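Local coordinates for protein trichothecene 3-O-acetyltransferase TRI101 (Fusarium sporotrichioides, PDB 2ZBA) that catalyses the 3-O-acetylation of trichothecenes, with acetyl-coenzyme A as acetyl donor, in the biosynthesis of mycotoxins such as T-2 toxin, at residues Thr293-Arg304 with Leu317-Val327; Thr269-Ile277 with Met420-Phe431. All blocks are in the same frame, centred on the assembly; numbering follows the deposited sequence.

Interaction 1. Residues Thr293-Arg304 with Leu317-Val327; sequences TPTEFCRAVDMR and LQNMTYHDSTV. With COA (coenzyme A), chain E.
Cys298 and Tyr322 meet with SG at the edge of the ring and in its plane, 3.7 Å from CD1, a sulfur-aromatic contact at the rim, beside the ring hydrogens. Beside them Met320, present as selenomethionine, brings SE to 3.8 Å from Cys298 CB. Its chain then bends at the last torsion (chi3 104°), which brings CE to 3.5 Å from Ala300 N. Small Cys298 and Ala300 suit these positions because their longer cross-strand neighbours need room on the same face. Where strand 294-302 ends and strand 318-326 begins, Met303 CB and Leu317 CD1 press together at 3.5 Å, tighter than usual.

Antiparallel pairing from Pro294 with Thr326 to Asp302 with Gln318 joins the outermost strand 318-326 to its neighbour in the sheet. On the side of the sheet that carries Phe297, His323 runs alongside it and points the same way. Its N and, weakly, its ND1 at 3.4 Å both donate to Phe297 O. Further along, the extended Arg299 leaves the strand pair, forms salt bridges with Asp270 and Asp271, and holds a water in its guanidinium plane that also binds Thr321 OG1.

At the polar ends, Asp302 N donates to coenzyme A O9P at 2.6 Å. Asp302 OD1 accepts from Arg304 N and NH1, which arrive from opposite faces of the carboxylate; Asp169 also pairs with NH1, and NH2 donates to Tyr313 O. At the far end Glu296 OE2 lies 2.5 Å from Asp324 OD1; one of the two acids probably carries a proton, relieving repulsion. The chemistry implies a backbone-bonded pair, apolar in patches on one face and polar on the other, whose Asp302 end meets the pantetheine arm, with Gln318 OE1 close to S1P (2.8 Å).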
loop_
_atom_site.group_PDB
_atom_site.type_symbol
_atom_site.label_atom_id
_atom_site.label_comp_id
_atom_site.label_asym_id
_atom_site.label_seq_id
_atom_site.Cartn_x
_atom_site.Cartn_y
_atom_site.Cartn_z
ATOM N N THR A 293 4.970 8.289 27.209
ATOM C CA THR A 293 5.413 8.715 25.873
ATOM C C THR A 293 4.206 8.764 24.933
ATOM O O THR A 293 3.419 7.804 24.876
ATOM C CB THR A 293 6.485 7.771 25.269
ATOM O OG1 THR A 293 7.474 7.473 26.259
ATOM C CG2 THR A 293 7.171 8.406 24.061
ATOM N N PRO A 294 4.039 9.890 24.212
ATOM C CA PRO A 294 2.992 9.969 23.174
ATOM C C PRO A 294 3.168 8.902 22.066
ATOM O O PRO A 294 4.294 8.600 21.649
ATOM C CB PRO A 294 3.154 11.397 22.618
ATOM C CG PRO A 294 3.850 12.175 23.737
ATOM C CD PRO A 294 4.794 11.154 24.339
ATOM N N THR A 295 2.063 8.288 21.653
ATOM C CA THR A 295 2.105 7.364 20.536
ATOM C C THR A 295 1.014 7.781 19.568
ATOM O O THR A 295 -0.122 8.013 19.985
ATOM C CB THR A 295 1.973 5.853 20.962
ATOM O OG1 THR A 295 1.895 5.036 19.795
ATOM C CG2 THR A 295 0.730 5.580 21.828
ATOM N N GLU A 296 1.377 7.923 18.295
ATOM C CA GLU A 296 0.407 8.185 17.229
ATOM C C GLU A 296 0.274 6.969 16.303
ATOM O O GLU A 296 1.278 6.428 15.814
ATOM C CB GLU A 296 0.794 9.435 16.434
ATOM C CG GLU A 296 -0.197 9.855 15.310
ATOM C CD GLU A 296 -0.036 11.314 14.884
ATOM O OE1 GLU A 296 0.439 11.562 13.760
ATOM O OE2 GLU A 296 -0.384 12.217 15.684
ATOM N N PHE A 297 -0.971 6.543 16.078
ATOM C CA PHE A 297 -1.282 5.519 15.087
ATOM C C PHE A 297 -1.801 6.267 13.868
ATOM O O PHE A 297 -2.748 7.045 13.981
ATOM C CB PHE A 297 -2.345 4.538 15.617
ATOM C CG PHE A 297 -2.470 3.259 14.811
ATOM C CD1 PHE A 297 -3.352 3.173 13.736
ATOM C CD2 PHE A 297 -1.718 2.136 15.143
ATOM C CE1 PHE A 297 -3.474 1.985 12.992
ATOM C CE2 PHE A 297 -1.846 0.942 14.416
ATOM C CZ PHE A 297 -2.711 0.878 13.336
ATOM N N CYS A 298 -1.145 6.077 12.727
ATOM C CA CYS A 298 -1.641 6.553 11.437
ATOM C C CYS A 298 -2.078 5.337 10.618
ATOM O O CYS A 298 -1.286 4.396 10.432
ATOM C CB CYS A 298 -0.564 7.344 10.672
ATOM S SG CYS A 298 0.435 8.446 11.672
ATOM N N ARG A 299 -3.329 5.356 10.151
ATOM C CA ARG A 299 -3.958 4.231 9.428
ATOM C C ARG A 299 -4.496 4.678 8.085
ATOM O O ARG A 299 -5.372 5.527 8.039
ATOM C CB ARG A 299 -5.115 3.660 10.265
ATOM C CG ARG A 299 -5.666 2.337 9.800
ATOM C CD ARG A 299 -7.007 2.069 10.499
ATOM N NE ARG A 299 -7.449 0.680 10.364
ATOM C CZ ARG A 299 -8.619 0.212 10.783
ATOM N NH1 ARG A 299 -9.510 1.017 11.369
ATOM N NH2 ARG A 299 -8.903 -1.074 10.596
ATOM N N ALA A 300 -3.995 4.102 6.990
ATOM C CA ALA A 300 -4.500 4.422 5.648
ATOM C C ALA A 300 -5.983 4.025 5.427
ATOM O O ALA A 300 -6.478 2.985 5.917
ATOM C CB ALA A 300 -3.611 3.782 4.541
ATOM N N VAL A 301 -6.672 4.871 4.677
ATOM C CA VAL A 301 -8.089 4.667 4.403
ATOM C C VAL A 301 -8.331 4.975 2.933
ATOM O O VAL A 301 -8.008 6.052 2.448
ATOM C CB VAL A 301 -9.051 5.489 5.389
ATOM C CG1 VAL A 301 -8.578 6.916 5.606
ATOM C CG2 VAL A 301 -10.503 5.473 4.889
ATOM N N ASP A 302 -8.858 3.988 2.216
ATOM C CA ASP A 302 -9.408 4.214 0.897
ATOM C C ASP A 302 -10.577 5.218 0.955
ATOM O O ASP A 302 -11.599 4.955 1.594
ATOM C CB ASP A 302 -9.878 2.868 0.331
ATOM C CG ASP A 302 -10.511 2.986 -1.028
ATOM O OD1 ASP A 302 -10.352 4.034 -1.669
ATOM O OD2 ASP A 302 -11.179 2.012 -1.452
HETATM N N MSE A 303 -10.432 6.342 0.246
HETATM C CA MSE A 303 -11.467 7.385 0.227
HETATM C C MSE A 303 -12.520 7.231 -0.868
HETATM O O MSE A 303 -13.390 8.079 -0.990
HETATM C CB MSE A 303 -10.846 8.788 0.144
HETATM C CG MSE A 303 -10.259 9.268 1.462
HETATM SE SE MSE A 303 -11.554 9.115 2.876
HETATM C CE MSE A 303 -12.925 10.429 2.145
ATOM N N ARG A 304 -12.447 6.161 -1.664
ATOM C CA ARG A 304 -13.377 5.985 -2.793
ATOM C C ARG A 304 -14.842 5.863 -2.345
ATOM O O ARG A 304 -15.687 6.594 -2.822
ATOM C CB ARG A 304 -12.973 4.782 -3.660
ATOM C CG ARG A 304 -11.837 5.044 -4.622
ATOM C CD ARG A 304 -11.118 3.729 -4.949
ATOM N NE ARG A 304 -9.993 3.968 -5.839
ATOM C CZ ARG A 304 -8.811 4.446 -5.457
ATOM N NH1 ARG A 304 -8.567 4.713 -4.188
ATOM N NH2 ARG A 304 -7.866 4.636 -6.359
ATOM N N LEU A 317 -6.623 8.276 -4.111
ATOM C CA LEU A 317 -7.774 8.728 -3.379
ATOM C C LEU A 317 -7.740 8.030 -2.028
ATOM O O LEU A 317 -8.440 7.050 -1.779
ATOM C CB LEU A 317 -9.059 8.429 -4.173
ATOM C CG LEU A 317 -10.351 8.963 -3.564
ATOM C CD1 LEU A 317 -10.157 10.363 -2.886
ATOM C CD2 LEU A 317 -11.439 8.990 -4.597
ATOM N N GLN A 318 -6.892 8.562 -1.164
ATOM C CA GLN A 318 -6.539 7.930 0.082
ATOM C C GLN A 318 -6.420 9.051 1.101
ATOM O O GLN A 318 -6.164 10.203 0.727
ATOM C CB GLN A 318 -5.183 7.251 -0.111
ATOM C CG GLN A 318 -4.660 6.437 1.051
ATOM C CD GLN A 318 -3.343 5.754 0.713
ATOM O OE1 GLN A 318 -3.312 4.541 0.475
ATOM N NE2 GLN A 318 -2.256 6.530 0.652
ATOM N N ASN A 319 -6.646 8.721 2.369
ATOM C CA ASN A 319 -6.272 9.581 3.478
ATOM C C ASN A 319 -5.827 8.652 4.597
ATOM O O ASN A 319 -5.670 7.449 4.374
ATOM C CB ASN A 319 -7.476 10.442 3.900
ATOM C CG ASN A 319 -7.067 11.739 4.585
ATOM O OD1 ASN A 319 -5.957 11.866 5.102
ATOM N ND2 ASN A 319 -7.979 12.707 4.599
HETATM N N MSE A 320 -5.621 9.195 5.790
HETATM C CA MSE A 320 -5.287 8.404 6.943
HETATM C C MSE A 320 -6.181 8.862 8.084
HETATM O O MSE A 320 -6.717 9.974 8.072
HETATM C CB MSE A 320 -3.803 8.553 7.305
HETATM C CG MSE A 320 -2.803 8.053 6.215
HETATM SE SE MSE A 320 -1.003 7.841 6.919
HETATM C CE MSE A 320 -0.941 5.881 7.079
ATOM N N THR A 321 -6.362 8.001 9.067
ATOM C CA THR A 321 -6.924 8.431 10.330
ATOM C C THR A 321 -5.775 8.434 11.354
ATOM O O THR A 321 -4.831 7.620 11.272
ATOM C CB THR A 321 -8.144 7.565 10.772
ATOM O OG1 THR A 321 -7.736 6.210 11.011
ATOM C CG2 THR A 321 -9.254 7.593 9.699
ATOM N N TYR A 322 -5.857 9.351 12.307
ATOM C CA TYR A 322 -4.801 9.553 13.290
ATOM C C TYR A 322 -5.315 9.366 14.700
ATOM O O TYR A 322 -6.432 9.755 15.031
ATOM C CB TYR A 322 -4.192 10.935 13.107
ATOM C CG TYR A 322 -3.713 11.161 11.694
ATOM C CD1 TYR A 322 -2.492 10.640 11.260
ATOM C CD2 TYR A 322 -4.500 11.861 10.770
ATOM C CE1 TYR A 322 -2.058 10.828 9.924
ATOM C CE2 TYR A 322 -4.069 12.053 9.448
ATOM C CZ TYR A 322 -2.846 11.543 9.039
ATOM O OH TYR A 322 -2.430 11.743 7.739
ATOM N N HIS A 323 -4.492 8.742 15.530
ATOM C CA HIS A 323 -4.917 8.319 16.845
ATOM C C HIS A 323 -3.775 8.584 17.806
ATOM O O HIS A 323 -2.728 7.959 17.707
ATOM C CB HIS A 323 -5.324 6.832 16.818
ATOM C CG HIS A 323 -6.329 6.507 15.754
ATOM N ND1 HIS A 323 -5.968 6.130 14.480
ATOM C CD2 HIS A 323 -7.684 6.576 15.756
ATOM C CE1 HIS A 323 -7.055 5.969 13.747
ATOM N NE2 HIS A 323 -8.107 6.234 14.497
ATOM N N ASP A 324 -3.968 9.540 18.711
ATOM C CA ASP A 324 -2.947 9.874 19.691
ATOM C C ASP A 324 -3.330 9.360 21.059
ATOM O O ASP A 324 -4.492 9.449 21.463
ATOM C CB ASP A 324 -2.736 11.383 19.762
ATOM C CG ASP A 324 -2.268 11.959 18.465
ATOM O OD1 ASP A 324 -1.157 11.611 18.018
ATOM O OD2 ASP A 324 -3.000 12.784 17.901
ATOM N N SER A 325 -2.343 8.819 21.762
ATOM C CA SER A 325 -2.529 8.276 23.093
ATOM C C SER A 325 -1.146 8.271 23.749
ATOM O O SER A 325 -0.288 9.091 23.394
ATOM C CB SER A 325 -3.118 6.865 22.980
ATOM O OG SER A 325 -3.440 6.303 24.239
ATOM N N THR A 326 -0.927 7.371 24.705
ATOM C CA THR A 326 0.403 7.180 25.290
ATOM C C THR A 326 0.719 5.698 25.259
ATOM O O THR A 326 -0.185 4.875 25.336
ATOM C CB THR A 326 0.510 7.694 26.761
ATOM O OG1 THR A 326 -0.443 7.007 27.583
ATOM C CG2 THR A 326 0.271 9.212 26.846
ATOM N N VAL A 327 1.998 5.363 25.133
ATOM C CA VAL A 327 2.440 3.961 25.090
ATOM C C VAL A 327 1.809 3.070 26.190
ATOM O O VAL A 327 1.320 1.988 25.894
ATOM C CB VAL A 327 4.004 3.840 25.094
ATOM C CG1 VAL A 327 4.413 2.390 25.002
ATOM C CG2 VAL A 327 4.609 4.611 23.926
HETATM N N1A COA E . -22.288 -4.553 11.924
HETATM C C2A COA E . -21.365 -5.562 12.145
HETATM N N3A COA E . -20.279 -5.693 11.291
HETATM C C4A COA E . -20.108 -4.836 10.242
HETATM C C5A COA E . -21.036 -3.822 10.010
HETATM C C6A COA E . -22.139 -3.681 10.863
HETATM N N6A COA E . -23.093 -2.784 10.598
HETATM N N7A COA E . -20.629 -3.136 8.917
HETATM C C8A COA E . -19.481 -3.692 8.459
HETATM N N9A COA E . -19.142 -4.743 9.272
HETATM C C1B COA E . -17.905 -5.554 9.202
HETATM C C2B COA E . -17.913 -6.500 8.006
HETATM O O2B COA E . -18.555 -7.717 8.324
HETATM C C3B COA E . -16.430 -6.631 7.711
HETATM O O3B COA E . -15.873 -7.363 8.770
HETATM P P3B COA E . -14.851 -8.602 8.633
HETATM O O7A COA E . -13.794 -8.215 7.619
HETATM O O8A COA E . -15.561 -9.823 8.114
HETATM O O9A COA E . -14.281 -8.762 10.006
HETATM C C4B COA E . -15.941 -5.221 7.969
HETATM O O4B COA E . -16.746 -4.740 9.032
HETATM C C5B COA E . -16.031 -4.252 6.800
HETATM O O5B COA E . -15.720 -2.972 7.338
HETATM P P1A COA E . -14.859 -1.898 6.500
HETATM O O1A COA E . -15.525 -1.576 5.199
HETATM O O2A COA E . -14.506 -0.680 7.320
HETATM O O3A COA E . -13.492 -2.657 6.042
HETATM P P2A COA E . -12.242 -3.065 6.979
HETATM O O4A COA E . -11.879 -4.490 6.621
HETATM O O5A COA E . -12.436 -2.837 8.457
HETATM O O6A COA E . -11.047 -2.093 6.533
HETATM C CBP COA E . -9.934 0.032 6.334
HETATM C CCP COA E . -10.877 -0.834 7.167
HETATM C CDP COA E . -8.515 -0.443 6.643
HETATM C CEP COA E . -10.129 1.502 6.743
HETATM C CAP COA E . -10.260 -0.185 4.854
HETATM O OAP COA E . -11.592 0.223 4.577
HETATM C C9P COA E . -9.331 0.504 3.882
HETATM O O9P COA E . -9.558 1.842 3.551
HETATM N N8P COA E . -8.346 -0.197 3.316
HETATM C C7P COA E . -7.418 0.430 2.379
HETATM C C6P COA E . -6.271 1.161 3.079
HETATM C C5P COA E . -5.336 1.760 2.041
HETATM O O5P COA E . -5.667 2.772 1.376
HETATM N N4P COA E . -4.158 1.169 1.874
HETATM C C3P COA E . -3.529 1.192 0.556
HETATM C C2P COA E . -2.177 1.899 0.559
HETATM S S1P COA E . -1.746 2.728 -1.003
HETATM O O HOH W 1 -9.539 4.045 11.449
#

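Interaction 2. Residues Thr269-Ile277 with Met420-Phe431; sequences TDDALSAFI and MYFMPKKPDGEF. With COA (coenzyme A), chain E.
Leu273 and Phe422 make the central apolar contact between helix 269-285 and the sheet. The methyl CD2 of Leu273 sits over one face of the ring, 3.7 Å from its centroid, a CH-pi contact 22° off the ring normal. The same methyl reaches Phe431 CD2 at 3.4 Å, so one branched side chain serves two aromatic neighbours. Leu273 CG stands anti to the backbone N (chi1 177°), directing the branch off the helix to where both rings lie. Ile277, one turn later, approaches the edge of Phe422 with CD1, 3.5 Å from CE1, and slides its CG2 past SE of Met420, a selenomethionine.

Polar groups also border the Phe422 ring. The Asp270 carboxylate meets its rim, OD2 lying 3.6 Å from CD2, with the two planes 60° apart; an oxygen there faces the slightly positive ring hydrogens, and Ser387 donates to OD2. Ser274 OG turns back to Asp270 O at 2.7 Å, which lets a hydroxyl sit beside an aromatic ring with its proton already used.

The first residue of the helix binds the cofactor directly. Thr269 N and OG1 both donate to O9A of the 3'-phosphate of coenzyme A, OG1 at 2.7 Å, and the helix dipole would probably help hold the anion.

Beyond Phe422 the chain turns back through a type I turn, Lys426 to Gly429, with an Asx turn at Asp428, and enters the next antiparallel strand at Phe431. In this BAHD-superfamily enzyme the helix packed on that beta hairpin forms part of the coenzyme A site, its N-terminus meeting the 3'-phosphate.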
loop_
_atom_site.group_PDB
_atom_site.type_symbol
_atom_site.label_atom_id
_atom_site.label_comp_id
_atom_site.label_asym_id
_atom_site.label_seq_id
_atom_site.Cartn_x
_atom_site.Cartn_y
_atom_site.Cartn_z
ATOM N N THR A 269 -12.336 -7.402 11.603
ATOM C CA THR A 269 -11.086 -8.127 11.764
ATOM C C THR A 269 -9.886 -7.167 11.656
ATOM O O THR A 269 -8.995 -7.178 12.505
ATOM C CB THR A 269 -10.978 -9.266 10.723
ATOM O OG1 THR A 269 -12.114 -10.133 10.850
ATOM C CG2 THR A 269 -9.659 -10.075 10.909
ATOM N N ASP A 270 -9.903 -6.319 10.629
ATOM C CA ASP A 270 -8.831 -5.359 10.356
ATOM C C ASP A 270 -8.641 -4.374 11.514
ATOM O O ASP A 270 -7.503 -4.111 11.935
ATOM C CB ASP A 270 -9.138 -4.602 9.059
ATOM C CG ASP A 270 -7.916 -3.941 8.465
ATOM O OD1 ASP A 270 -7.390 -2.989 9.086
ATOM O OD2 ASP A 270 -7.507 -4.365 7.358
ATOM N N ASP A 271 -9.761 -3.859 12.041
ATOM C CA ASP A 271 -9.742 -3.038 13.235
ATOM C C ASP A 271 -9.017 -3.767 14.361
ATOM O O ASP A 271 -8.121 -3.205 14.981
ATOM C CB ASP A 271 -11.160 -2.728 13.734
ATOM C CG ASP A 271 -11.913 -1.786 12.852
ATOM O OD1 ASP A 271 -11.334 -1.127 11.944
ATOM O OD2 ASP A 271 -13.122 -1.685 13.090
ATOM N N ALA A 272 -9.425 -5.006 14.638
ATOM C CA ALA A 272 -8.884 -5.743 15.781
ATOM C C ALA A 272 -7.413 -6.067 15.608
ATOM O O ALA A 272 -6.651 -6.064 16.579
ATOM C CB ALA A 272 -9.684 -7.031 16.040
ATOM N N LEU A 273 -7.013 -6.370 14.379
ATOM C CA LEU A 273 -5.634 -6.768 14.124
ATOM C C LEU A 273 -4.736 -5.547 14.268
ATOM O O LEU A 273 -3.668 -5.629 14.872
ATOM C CB LEU A 273 -5.478 -7.431 12.729
ATOM C CG LEU A 273 -4.015 -7.799 12.414
ATOM C CD1 LEU A 273 -3.472 -8.846 13.403
ATOM C CD2 LEU A 273 -3.834 -8.242 10.989
ATOM N N SER A 274 -5.208 -4.408 13.743
ATOM C CA SER A 274 -4.506 -3.135 13.860
ATOM C C SER A 274 -4.316 -2.757 15.330
ATOM O O SER A 274 -3.248 -2.295 15.721
ATOM C CB SER A 274 -5.269 -2.012 13.133
ATOM O OG SER A 274 -5.504 -2.342 11.770
ATOM N N ALA A 275 -5.381 -2.941 16.119
ATOM C CA ALA A 275 -5.386 -2.658 17.562
ATOM C C ALA A 275 -4.460 -3.598 18.332
ATOM O O ALA A 275 -3.752 -3.190 19.262
ATOM C CB ALA A 275 -6.805 -2.775 18.095
ATOM N N PHE A 276 -4.452 -4.864 17.940
ATOM C CA PHE A 276 -3.570 -5.826 18.606
ATOM C C PHE A 276 -2.113 -5.474 18.352
ATOM O O PHE A 276 -1.266 -5.595 19.250
ATOM C CB PHE A 276 -3.895 -7.266 18.188
ATOM C CG PHE A 276 -2.985 -8.300 18.811
ATOM C CD1 PHE A 276 -3.011 -8.529 20.191
ATOM C CD2 PHE A 276 -2.105 -9.037 18.022
ATOM C CE1 PHE A 276 -2.163 -9.489 20.786
ATOM C CE2 PHE A 276 -1.265 -9.994 18.596
ATOM C CZ PHE A 276 -1.300 -10.219 19.982
ATOM N N ILE A 277 -1.814 -4.984 17.147
ATOM C CA ILE A 277 -0.431 -4.595 16.831
ATOM C C ILE A 277 0.029 -3.303 17.524
ATOM O O ILE A 277 1.179 -3.188 17.938
ATOM C CB ILE A 277 -0.191 -4.486 15.302
ATOM C CG1 ILE A 277 -0.334 -5.864 14.652
ATOM C CG2 ILE A 277 1.195 -3.876 15.029
ATOM C CD1 ILE A 277 -0.614 -5.847 13.195
HETATM N N MSE A 420 4.350 -0.142 8.343
HETATM C CA MSE A 420 3.694 -1.442 8.312
HETATM C C MSE A 420 2.654 -1.569 7.198
HETATM O O MSE A 420 2.068 -0.571 6.756
HETATM C CB MSE A 420 3.040 -1.731 9.668
HETATM C CG MSE A 420 4.030 -1.789 10.809
HETATM SE SE MSE A 420 3.247 -2.218 12.484
HETATM C CE MSE A 420 4.667 -1.624 13.648
ATOM N N TYR A 421 2.427 -2.808 6.762
ATOM C CA TYR A 421 1.396 -3.138 5.781
ATOM C C TYR A 421 0.673 -4.386 6.206
ATOM O O TYR A 421 1.270 -5.242 6.861
ATOM C CB TYR A 421 2.018 -3.424 4.404
ATOM C CG TYR A 421 2.717 -2.226 3.808
ATOM C CD1 TYR A 421 2.006 -1.284 3.064
ATOM C CD2 TYR A 421 4.086 -2.021 4.003
ATOM C CE1 TYR A 421 2.639 -0.170 2.531
ATOM C CE2 TYR A 421 4.729 -0.896 3.467
ATOM C CZ TYR A 421 3.998 0.012 2.732
ATOM O OH TYR A 421 4.612 1.123 2.182
ATOM N N PHE A 422 -0.587 -4.514 5.794
ATOM C CA PHE A 422 -1.209 -5.837 5.708
ATOM C C PHE A 422 -1.256 -6.203 4.236
ATOM O O PHE A 422 -1.620 -5.371 3.402
ATOM C CB PHE A 422 -2.654 -5.889 6.238
ATOM C CG PHE A 422 -2.819 -5.546 7.696
ATOM C CD1 PHE A 422 -1.793 -5.735 8.620
ATOM C CD2 PHE A 422 -4.044 -5.057 8.154
ATOM C CE1 PHE A 422 -1.986 -5.420 9.964
ATOM C CE2 PHE A 422 -4.224 -4.732 9.478
ATOM C CZ PHE A 422 -3.206 -4.927 10.385
HETATM N N MSE A 423 -0.915 -7.457 3.928
HETATM C CA MSE A 423 -0.956 -7.975 2.568
HETATM C C MSE A 423 -2.414 -8.195 2.168
HETATM O O MSE A 423 -3.285 -8.210 3.037
HETATM C CB MSE A 423 -0.174 -9.309 2.497
HETATM C CG MSE A 423 1.365 -9.212 2.654
HETATM SE SE MSE A 423 2.296 -7.976 1.409
HETATM C CE MSE A 423 2.146 -6.329 2.464
ATOM N N PRO A 424 -2.697 -8.348 0.859
ATOM C CA PRO A 424 -4.034 -8.757 0.445
ATOM C C PRO A 424 -4.422 -10.072 1.116
ATOM O O PRO A 424 -3.593 -10.981 1.214
ATOM C CB PRO A 424 -3.889 -8.959 -1.066
ATOM C CG PRO A 424 -2.776 -8.085 -1.451
ATOM C CD PRO A 424 -1.814 -8.128 -0.302
ATOM N N LYS A 425 -5.667 -10.154 1.579
ATOM C CA LYS A 425 -6.101 -11.242 2.445
ATOM C C LYS A 425 -6.225 -12.511 1.620
ATOM O O LYS A 425 -6.915 -12.537 0.576
ATOM C CB LYS A 425 -7.421 -10.855 3.134
ATOM C CG LYS A 425 -8.139 -11.941 3.913
ATOM C CD LYS A 425 -9.508 -11.420 4.318
ATOM C CE LYS A 425 -10.563 -12.515 4.400
ATOM N NZ LYS A 425 -11.933 -11.880 4.352
ATOM N N LYS A 426 -5.539 -13.558 2.078
ATOM C CA LYS A 426 -5.502 -14.832 1.331
ATOM C C LYS A 426 -6.931 -15.352 1.245
ATOM O O LYS A 426 -7.720 -15.120 2.160
ATOM C CB LYS A 426 -4.575 -15.850 2.005
ATOM C CG LYS A 426 -4.100 -16.977 1.109
ATOM C CD LYS A 426 -2.868 -17.651 1.705
ATOM C CE LYS A 426 -2.425 -18.842 0.867
ATOM N NZ LYS A 426 -1.621 -19.758 1.716
ATOM N N PRO A 427 -7.287 -15.996 0.113
ATOM C CA PRO A 427 -8.640 -16.532 -0.061
ATOM C C PRO A 427 -9.161 -17.411 1.077
ATOM O O PRO A 427 -10.378 -17.599 1.178
ATOM C CB PRO A 427 -8.529 -17.304 -1.376
ATOM C CG PRO A 427 -7.510 -16.512 -2.146
ATOM C CD PRO A 427 -6.477 -16.195 -1.102
ATOM N N ASP A 428 -8.260 -17.916 1.922
ATOM C CA ASP A 428 -8.623 -18.730 3.093
ATOM C C ASP A 428 -8.863 -17.900 4.363
ATOM O O ASP A 428 -9.364 -18.422 5.356
ATOM C CB ASP A 428 -7.615 -19.882 3.341
ATOM C CG ASP A 428 -6.215 -19.404 3.766
ATOM O OD1 ASP A 428 -6.033 -18.226 4.142
ATOM O OD2 ASP A 428 -5.269 -20.241 3.729
ATOM N N GLY A 429 -8.505 -16.618 4.307
ATOM C CA GLY A 429 -8.742 -15.661 5.390
ATOM C C GLY A 429 -7.493 -15.308 6.166
ATOM O O GLY A 429 -7.541 -14.519 7.103
ATOM N N GLU A 430 -6.364 -15.904 5.789
ATOM C CA GLU A 430 -5.110 -15.627 6.472
ATOM C C GLU A 430 -4.686 -14.201 6.174
ATOM O O GLU A 430 -4.832 -13.727 5.041
ATOM C CB GLU A 430 -4.007 -16.605 6.026
ATOM C CG GLU A 430 -2.629 -16.323 6.636
ATOM C CD GLU A 430 -1.481 -16.950 5.841
ATOM O OE1 GLU A 430 -1.335 -16.676 4.622
ATOM O OE2 GLU A 430 -0.709 -17.723 6.449
ATOM N N PHE A 431 -4.173 -13.543 7.209
ATOM C CA PHE A 431 -3.605 -12.207 7.122
ATOM C C PHE A 431 -2.116 -12.332 7.271
ATOM O O PHE A 431 -1.629 -13.190 7.995
ATOM C CB PHE A 431 -4.111 -11.298 8.254
ATOM C CG PHE A 431 -5.295 -10.458 7.893
ATOM C CD1 PHE A 431 -6.464 -11.037 7.439
ATOM C CD2 PHE A 431 -5.244 -9.066 8.041
ATOM C CE1 PHE A 431 -7.565 -10.264 7.127
ATOM C CE2 PHE A 431 -6.331 -8.275 7.728
ATOM C CZ PHE A 431 -7.504 -8.867 7.268
HETATM N N1A COA E . -22.288 -4.553 11.924
HETATM C C2A COA E . -21.365 -5.562 12.145
HETATM N N3A COA E . -20.279 -5.693 11.291
HETATM C C4A COA E . -20.108 -4.836 10.242
HETATM C C5A COA E . -21.036 -3.822 10.010
HETATM C C6A COA E . -22.139 -3.681 10.863
HETATM N N6A COA E . -23.093 -2.784 10.598
HETATM N N7A COA E . -20.629 -3.136 8.917
HETATM C C8A COA E . -19.481 -3.692 8.459
HETATM N N9A COA E . -19.142 -4.743 9.272
HETATM C C1B COA E . -17.905 -5.554 9.202
HETATM C C2B COA E . -17.913 -6.500 8.006
HETATM O O2B COA E . -18.555 -7.717 8.324
HETATM C C3B COA E . -16.430 -6.631 7.711
HETATM O O3B COA E . -15.873 -7.363 8.770
HETATM P P3B COA E . -14.851 -8.602 8.633
HETATM O O7A COA E . -13.794 -8.215 7.619
HETATM O O8A COA E . -15.561 -9.823 8.114
HETATM O O9A COA E . -14.281 -8.762 10.006
HETATM C C4B COA E . -15.941 -5.221 7.969
HETATM O O4B COA E . -16.746 -4.740 9.032
HETATM C C5B COA E . -16.031 -4.252 6.800
HETATM O O5B COA E . -15.720 -2.972 7.338
HETATM P P1A COA E . -14.859 -1.898 6.500
HETATM O O1A COA E . -15.525 -1.576 5.199
HETATM O O2A COA E . -14.506 -0.680 7.320
HETATM O O3A COA E . -13.492 -2.657 6.042
HETATM P P2A COA E . -12.242 -3.065 6.979
HETATM O O4A COA E . -11.879 -4.490 6.621
HETATM O O5A COA E . -12.436 -2.837 8.457
HETATM O O6A COA E . -11.047 -2.093 6.533
HETATM C CBP COA E . -9.934 0.032 6.334
HETATM C CCP COA E . -10.877 -0.834 7.167
HETATM C CDP COA E . -8.515 -0.443 6.643
HETATM C CEP COA E . -10.129 1.502 6.743
HETATM C CAP COA E . -10.260 -0.185 4.854
HETATM O OAP COA E . -11.592 0.223 4.577
HETATM C C9P COA E . -9.331 0.504 3.882
HETATM O O9P COA E . -9.558 1.842 3.551
HETATM N N8P COA E . -8.346 -0.197 3.316
HETATM C C7P COA E . -7.418 0.430 2.379
HETATM C C6P COA E . -6.271 1.161 3.079
HETATM C C5P COA E . -5.336 1.760 2.041
HETATM O O5P COA E . -5.667 2.772 1.376
HETATM N N4P COA E . -4.158 1.169 1.874
HETATM C C3P COA E . -3.529 1.192 0.556
HETATM C C2P COA E . -2.177 1.899 0.559
HETATM S S1P COA E . -1.746 2.728 -1.003
#

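Both contacts are largely buried and belong to the same mixed sheet, with strand 383-387 lying between their strands. Interaction 1 is strand against strand at one border of that sheet, held chiefly by backbone hydrogen bonds; interaction 2 is helix against strand, joined by apolar and aromatic contacts with no hydrogen bond across it. Strand 294-302 is the next element after helix 269-285, and the two contacts touch where Arg299 reaches the aspartates at the helix start. They share one coenzyme A but hold different parts: interaction 1 meets the pantetheine arm from both its strands, while residues 269-277 bind the 3'-phosphate. The exposed residues of interaction 1 include Asp324.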